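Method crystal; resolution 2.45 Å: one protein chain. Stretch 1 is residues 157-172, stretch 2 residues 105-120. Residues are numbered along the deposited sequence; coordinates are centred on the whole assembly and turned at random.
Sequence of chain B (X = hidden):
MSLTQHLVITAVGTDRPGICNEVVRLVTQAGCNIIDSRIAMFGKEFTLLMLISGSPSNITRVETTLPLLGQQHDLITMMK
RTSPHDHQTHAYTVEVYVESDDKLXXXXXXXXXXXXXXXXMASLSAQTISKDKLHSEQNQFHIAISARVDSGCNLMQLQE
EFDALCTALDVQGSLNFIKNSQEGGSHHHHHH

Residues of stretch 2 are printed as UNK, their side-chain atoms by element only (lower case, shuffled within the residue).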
# COMPACT_ATOMS: atom_id res chain seq x y z
N GLN B 157 25.06 7.72 7.32
CA GLN B 157 25.73 6.69 6.54
C GLN B 157 24.88 6.22 5.34
O GLN B 157 25.42 5.94 4.27
CB GLN B 157 26.06 5.50 7.43
CG GLN B 157 26.83 4.42 6.72
CD GLN B 157 27.10 3.24 7.62
OE1 GLN B 157 27.74 3.39 8.67
NE2 GLN B 157 26.64 2.06 7.21
N LEU B 158 23.57 6.13 5.53
CA LEU B 158 22.68 5.72 4.45
C LEU B 158 22.74 6.79 3.37
O LEU B 158 22.79 6.49 2.17
CB LEU B 158 21.25 5.57 4.96
CG LEU B 158 20.14 5.23 3.94
CD1 LEU B 158 20.42 3.90 3.28
CD2 LEU B 158 18.81 5.20 4.66
N GLN B 159 22.77 8.04 3.81
CA GLN B 159 22.81 9.15 2.87
C GLN B 159 24.10 9.21 2.09
O GLN B 159 24.12 9.58 0.92
CB GLN B 159 22.60 10.45 3.62
CG GLN B 159 22.72 11.68 2.76
CD GLN B 159 22.10 12.87 3.44
OE1 GLN B 159 20.88 13.02 3.45
NE2 GLN B 159 22.94 13.72 4.04
N GLU B 160 25.21 8.85 2.73
CA GLU B 160 26.48 8.87 2.04
C GLU B 160 26.52 7.76 1.00
O GLU B 160 26.90 7.99 -0.14
CB GLU B 160 27.63 8.74 3.05
CG GLU B 160 28.03 10.09 3.66
CD GLU B 160 28.98 9.98 4.84
OE1 GLU B 160 29.61 11.00 5.19
OE2 GLU B 160 29.09 8.88 5.42
N GLU B 161 26.11 6.56 1.38
CA GLU B 161 26.10 5.45 0.44
C GLU B 161 25.17 5.74 -0.74
O GLU B 161 25.47 5.37 -1.88
CB GLU B 161 25.67 4.17 1.17
CG GLU B 161 26.45 3.95 2.45
CD GLU B 161 26.22 2.60 3.06
OE1 GLU B 161 25.06 2.14 3.05
OE2 GLU B 161 27.20 2.00 3.57
N PHE B 162 24.07 6.43 -0.48
CA PHE B 162 23.12 6.79 -1.53
C PHE B 162 23.73 7.80 -2.49
O PHE B 162 23.43 7.78 -3.69
CB PHE B 162 21.85 7.40 -0.91
CG PHE B 162 20.94 8.03 -1.92
CD1 PHE B 162 20.12 7.23 -2.73
CD2 PHE B 162 20.92 9.41 -2.11
CE1 PHE B 162 19.31 7.81 -3.72
CE2 PHE B 162 20.12 10.00 -3.09
CZ PHE B 162 19.31 9.20 -3.90
N ASP B 163 24.56 8.70 -1.95
CA ASP B 163 25.24 9.72 -2.76
C ASP B 163 26.32 9.07 -3.63
O ASP B 163 26.50 9.45 -4.79
CB ASP B 163 25.87 10.80 -1.88
CG ASP B 163 24.84 11.72 -1.24
OD1 ASP B 163 23.75 11.88 -1.83
OD2 ASP B 163 25.14 12.29 -0.17
N ALA B 164 27.03 8.11 -3.05
CA ALA B 164 28.08 7.38 -3.77
C ALA B 164 27.46 6.65 -4.96
O ALA B 164 27.98 6.71 -6.08
CB ALA B 164 28.75 6.38 -2.85
N LEU B 165 26.35 5.95 -4.72
CA LEU B 165 25.68 5.23 -5.79
C LEU B 165 25.34 6.24 -6.90
O LEU B 165 25.69 6.03 -8.07
CB LEU B 165 24.42 4.56 -5.27
CG LEU B 165 23.62 3.72 -6.27
CD1 LEU B 165 24.52 2.67 -6.91
CD2 LEU B 165 22.45 3.06 -5.54
N CYS B 166 24.69 7.33 -6.51
CA CYS B 166 24.32 8.39 -7.45
C CYS B 166 25.55 8.91 -8.20
O CYS B 166 25.46 9.21 -9.38
CB CYS B 166 23.62 9.55 -6.74
SG CYS B 166 21.89 9.21 -6.25
N THR B 167 26.69 9.02 -7.54
CA THR B 167 27.88 9.47 -8.25
C THR B 167 28.29 8.39 -9.23
O THR B 167 28.56 8.67 -10.40
CB THR B 167 29.08 9.73 -7.30
OG1 THR B 167 28.78 10.83 -6.45
CG2 THR B 167 30.34 10.06 -8.10
N ALA B 168 28.34 7.16 -8.74
CA ALA B 168 28.70 6.01 -9.56
C ALA B 168 27.85 5.85 -10.82
O ALA B 168 28.37 5.51 -11.88
CB ALA B 168 28.60 4.74 -8.73
N LEU B 169 26.55 6.10 -10.70
CA LEU B 169 25.65 5.94 -11.84
C LEU B 169 25.41 7.26 -12.58
O LEU B 169 24.60 7.32 -13.51
CB LEU B 169 24.32 5.34 -11.38
CG LEU B 169 24.42 4.00 -10.65
CD1 LEU B 169 23.09 3.63 -10.03
CD2 LEU B 169 24.89 2.93 -11.62
N ASP B 170 26.11 8.30 -12.14
CA ASP B 170 26.03 9.62 -12.76
C ASP B 170 24.62 10.19 -12.90
O ASP B 170 24.24 10.65 -13.98
CB ASP B 170 26.69 9.58 -14.13
CG ASP B 170 26.71 10.93 -14.80
OD1 ASP B 170 27.07 11.92 -14.13
OD2 ASP B 170 26.39 11.00 -16.01
N VAL B 171 23.84 10.17 -11.81
CA VAL B 171 22.48 10.70 -11.84
C VAL B 171 22.28 11.66 -10.67
O VAL B 171 23.06 11.66 -9.72
CB VAL B 171 21.41 9.59 -11.73
CG1 VAL B 171 21.63 8.54 -12.78
CG2 VAL B 171 21.47 8.95 -10.34
N GLN B 172 21.22 12.46 -10.75
CA GLN B 172 20.90 13.41 -9.69
C GLN B 172 19.94 12.77 -8.70
O GLN B 172 18.83 12.35 -9.07
CB GLN B 172 20.25 14.66 -10.26
CG GLN B 172 21.12 15.46 -11.21
CD GLN B 172 20.41 16.69 -11.74
OE1 GLN B 172 19.44 16.59 -12.51
NE2 GLN B 172 20.86 17.87 -11.31
N UNK B 105 17.77 0.11 -17.12
CA UNK B 105 18.05 -0.66 -15.91
C UNK B 105 18.43 0.09 -14.66
O UNK B 105 19.02 -0.48 -13.74
N UNK B 106 18.06 1.37 -14.60
CA UNK B 106 18.36 2.25 -13.48
C UNK B 106 17.51 2.02 -12.22
O UNK B 106 18.04 2.01 -11.11
c UNK B 106 20.28 4.69 -13.01
c UNK B 106 18.30 6.15 -13.49
c UNK B 106 18.20 3.70 -13.93
c UNK B 106 18.76 4.78 -13.01
N UNK B 107 16.20 1.86 -12.40
CA UNK B 107 15.32 1.67 -11.25
C UNK B 107 15.72 0.49 -10.37
O UNK B 107 15.79 0.62 -9.15
c UNK B 107 12.96 1.29 -10.44
c UNK B 107 13.84 1.49 -11.67
o UNK B 107 13.39 2.66 -12.36
N UNK B 108 16.00 -0.66 -10.98
CA UNK B 108 16.37 -1.85 -10.20
C UNK B 108 17.71 -1.70 -9.47
O UNK B 108 18.02 -2.47 -8.56
c UNK B 108 17.11 -2.90 -12.40
c UNK B 108 16.17 -2.79 -13.59
o UNK B 108 15.28 -1.91 -13.57
c UNK B 108 16.37 -3.09 -11.09
o UNK B 108 16.33 -3.59 -14.54
N UNK B 109 18.49 -0.71 -9.87
CA UNK B 109 19.77 -0.42 -9.23
C UNK B 109 19.44 0.17 -7.86
O UNK B 109 20.07 -0.14 -6.86
c UNK B 109 20.56 0.60 -10.05
c UNK B 109 23.09 -1.22 -12.27
n UNK B 109 22.51 -0.79 -13.57
c UNK B 109 21.14 0.05 -11.34
c UNK B 109 22.61 -0.30 -11.17
N UNK B 110 18.42 1.02 -7.84
CA UNK B 110 18.00 1.67 -6.61
C UNK B 110 17.20 0.79 -5.68
O UNK B 110 17.30 0.95 -4.47
c UNK B 110 20.20 5.93 -8.10
c UNK B 110 19.41 5.31 -9.07
c UNK B 110 18.43 4.39 -8.69
c UNK B 110 18.24 4.07 -7.35
c UNK B 110 19.03 4.70 -6.39
c UNK B 110 17.29 2.97 -6.95
c UNK B 110 20.01 5.62 -6.76
N UNK B 111 16.44 -0.16 -6.22
CA UNK B 111 15.71 -1.06 -5.35
C UNK B 111 16.75 -1.98 -4.75
O UNK B 111 16.69 -2.32 -3.57
c UNK B 111 14.63 -1.88 -6.12
c UNK B 111 13.61 -0.95 -6.77
o UNK B 111 15.24 -2.69 -7.13
N UNK B 112 17.73 -2.37 -5.56
CA UNK B 112 18.80 -3.24 -5.07
C UNK B 112 19.55 -2.54 -3.93
O UNK B 112 19.98 -3.18 -2.96
o UNK B 112 20.93 -7.03 -5.88
c UNK B 112 20.84 -4.62 -5.88
n UNK B 112 19.13 -6.08 -4.90
c UNK B 112 20.29 -6.02 -5.56
c UNK B 112 19.76 -3.59 -6.21
N UNK B 113 19.71 -1.23 -4.05
CA UNK B 113 20.40 -0.44 -3.03
C UNK B 113 19.75 -0.67 -1.67
O UNK B 113 20.44 -0.76 -0.65
c UNK B 113 20.01 2.68 -1.50
c UNK B 113 20.87 1.96 -2.31
c UNK B 113 22.24 2.09 -2.13
c UNK B 113 21.87 3.67 -0.34
c UNK B 113 22.75 2.94 -1.15
c UNK B 113 20.32 1.04 -3.38
c UNK B 113 20.50 3.54 -0.52
N UNK B 114 18.42 -0.73 -1.65
CA UNK B 114 17.71 -0.94 -0.40
C UNK B 114 17.69 -2.40 0.01
O UNK B 114 17.68 -2.71 1.20
c UNK B 114 16.71 1.89 0.42
c UNK B 114 16.33 3.88 -0.89
c UNK B 114 15.86 3.09 -1.93
c UNK B 114 15.82 1.70 -1.80
c UNK B 114 16.29 -0.39 -0.51
c UNK B 114 16.25 1.09 -0.62
c UNK B 114 16.76 3.27 0.30
N UNK B 115 17.69 -3.30 -0.96
CA UNK B 115 17.70 -4.71 -0.61
C UNK B 115 19.05 -5.04 0.03
O UNK B 115 19.09 -5.68 1.09
c UNK B 115 17.48 -5.57 -1.84
N UNK B 116 20.14 -4.60 -0.58
CA UNK B 116 21.48 -4.87 -0.05
C UNK B 116 21.57 -4.42 1.41
O UNK B 116 22.31 -4.98 2.21
n UNK B 116 24.43 -4.26 -3.90
c UNK B 116 22.54 -4.13 -0.87
o UNK B 116 23.15 -2.52 -3.26
c UNK B 116 22.68 -4.66 -2.28
c UNK B 116 23.45 -3.72 -3.19
N UNK B 117 20.81 -3.39 1.76
CA UNK B 117 20.84 -2.89 3.12
C UNK B 117 19.67 -3.39 3.97
O UNK B 117 19.50 -2.96 5.11
c UNK B 117 22.09 0.55 1.89
c UNK B 117 22.20 -0.86 2.47
c UNK B 117 20.89 -1.37 3.08
n UNK B 117 23.40 1.03 1.49
n UNK B 117 25.34 1.01 0.25
n UNK B 117 23.67 -0.51 -0.23
c UNK B 117 24.13 0.51 0.50
N UNK B 118 18.88 -4.30 3.40
CA UNK B 118 17.74 -4.88 4.10
C UNK B 118 16.70 -3.85 4.53
O UNK B 118 16.01 -4.02 5.55
c UNK B 118 18.23 -5.69 5.31
c UNK B 118 18.95 -6.99 4.91
c UNK B 118 19.72 -7.64 6.05
o UNK B 118 19.14 -8.08 7.05
n UNK B 118 21.04 -7.72 5.90
N UNK B 119 16.58 -2.77 3.76
CA UNK B 119 15.60 -1.72 4.02
C UNK B 119 14.40 -2.02 3.11
O UNK B 119 14.55 -2.16 1.89
c UNK B 119 16.17 -0.34 3.67
c UNK B 119 15.11 0.75 3.86
c UNK B 119 17.39 -0.06 4.55
c UNK B 119 18.12 1.24 4.25
N UNK B 120 13.22 -2.15 3.71
CA UNK B 120 12.04 -2.45 2.93
C UNK B 120 11.43 -1.20 2.34
O UNK B 120 11.30 -0.20 3.03

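Position 105 has no side-chain atoms and a positive phi of 52°, which favours glycine: Gly 105. Position 106 carries four carbons forked at the second, its end approaching Leu 169 and Val 171; the fork identifies Leu 106, whose CD1 lies 4.1 Å from Val 171 CG1. At 107 one carbon carries an oxygen and a carbon, hence Thr 107, out of reach of stretch 1. Position 108 has three carbons, the third bearing two oxygens: Glu 108, also remote.

Position 109 shows four carbons in a row ending in nitrogen, which is Lys 109; its CB is 3.9 Å from Leu 169 CD1, and its CD is 4.0 Å from Leu 169 CD2, so the aliphatic part of the chain lies along that leucine. Position 110 is one carbon followed by a six-carbon ring, with no oxygen on it: Phe 110. Its CE1 lies 3.7 Å from Leu 165 CD2 and 3.8 Å from Phe 162 CE1, while Val 171 CG2 meets the ring edge, 4.0 Å from CZ of Phe 110.

Position 111 repeats the pattern of one carbon with an oxygen and a carbon, Thr 111, facing elsewhere. At 112 three carbons end in one oxygen and one nitrogen, giving Gln 112, whose end leads away. Position 113 is again a six-carbon ring on one carbon, pointing toward stretch 1: Phe 113, a knob among Leu 158, Glu 161, Phe 162 and Leu 165. Its CD1 is 3.6 Å from Leu 165 CD2. Position 114 has the same atoms, Phe 114, but makes no close contact with stretch 1. A single carbon at 115 means Ala 115.

Position 116 has three carbons ending in oxygen and nitrogen: Gln 116, without contact. Position 117 has three carbons, a nitrogen, then a carbon with two more nitrogens, a guanidinium beside Glu 161: Arg 117. Position 118 is another amide on three carbons, Gln 118, at phi 60°. Position 119 has four carbons forked at the first, one arm two carbons long: Ile 119, its CD1 3.6 Å from Leu 158 CD1. Position 120 lacks side-chain atoms: Gly 120.

The helices run nearly antiparallel, at 152°, with axes 11.5 Å apart at closest approach. Phe 110 and Phe 113 fill that space, and the contact buries 652 Å² in all. Near Leu 158, a salt bridge joins Arg 117 NE to Glu 161 OE1 at 2.5 Å; a weak hydrogen bond from Arg 117 NH2 reaches the same Glu 161 OE1 at 3.0 Å. Arg 117 NH1 also donates to Phe 113 O at 3.3 Å, tying the guanidinium back to the helix that precedes it.

Stretch 2 (105-120) GLTEKFTQFFAQRQIG
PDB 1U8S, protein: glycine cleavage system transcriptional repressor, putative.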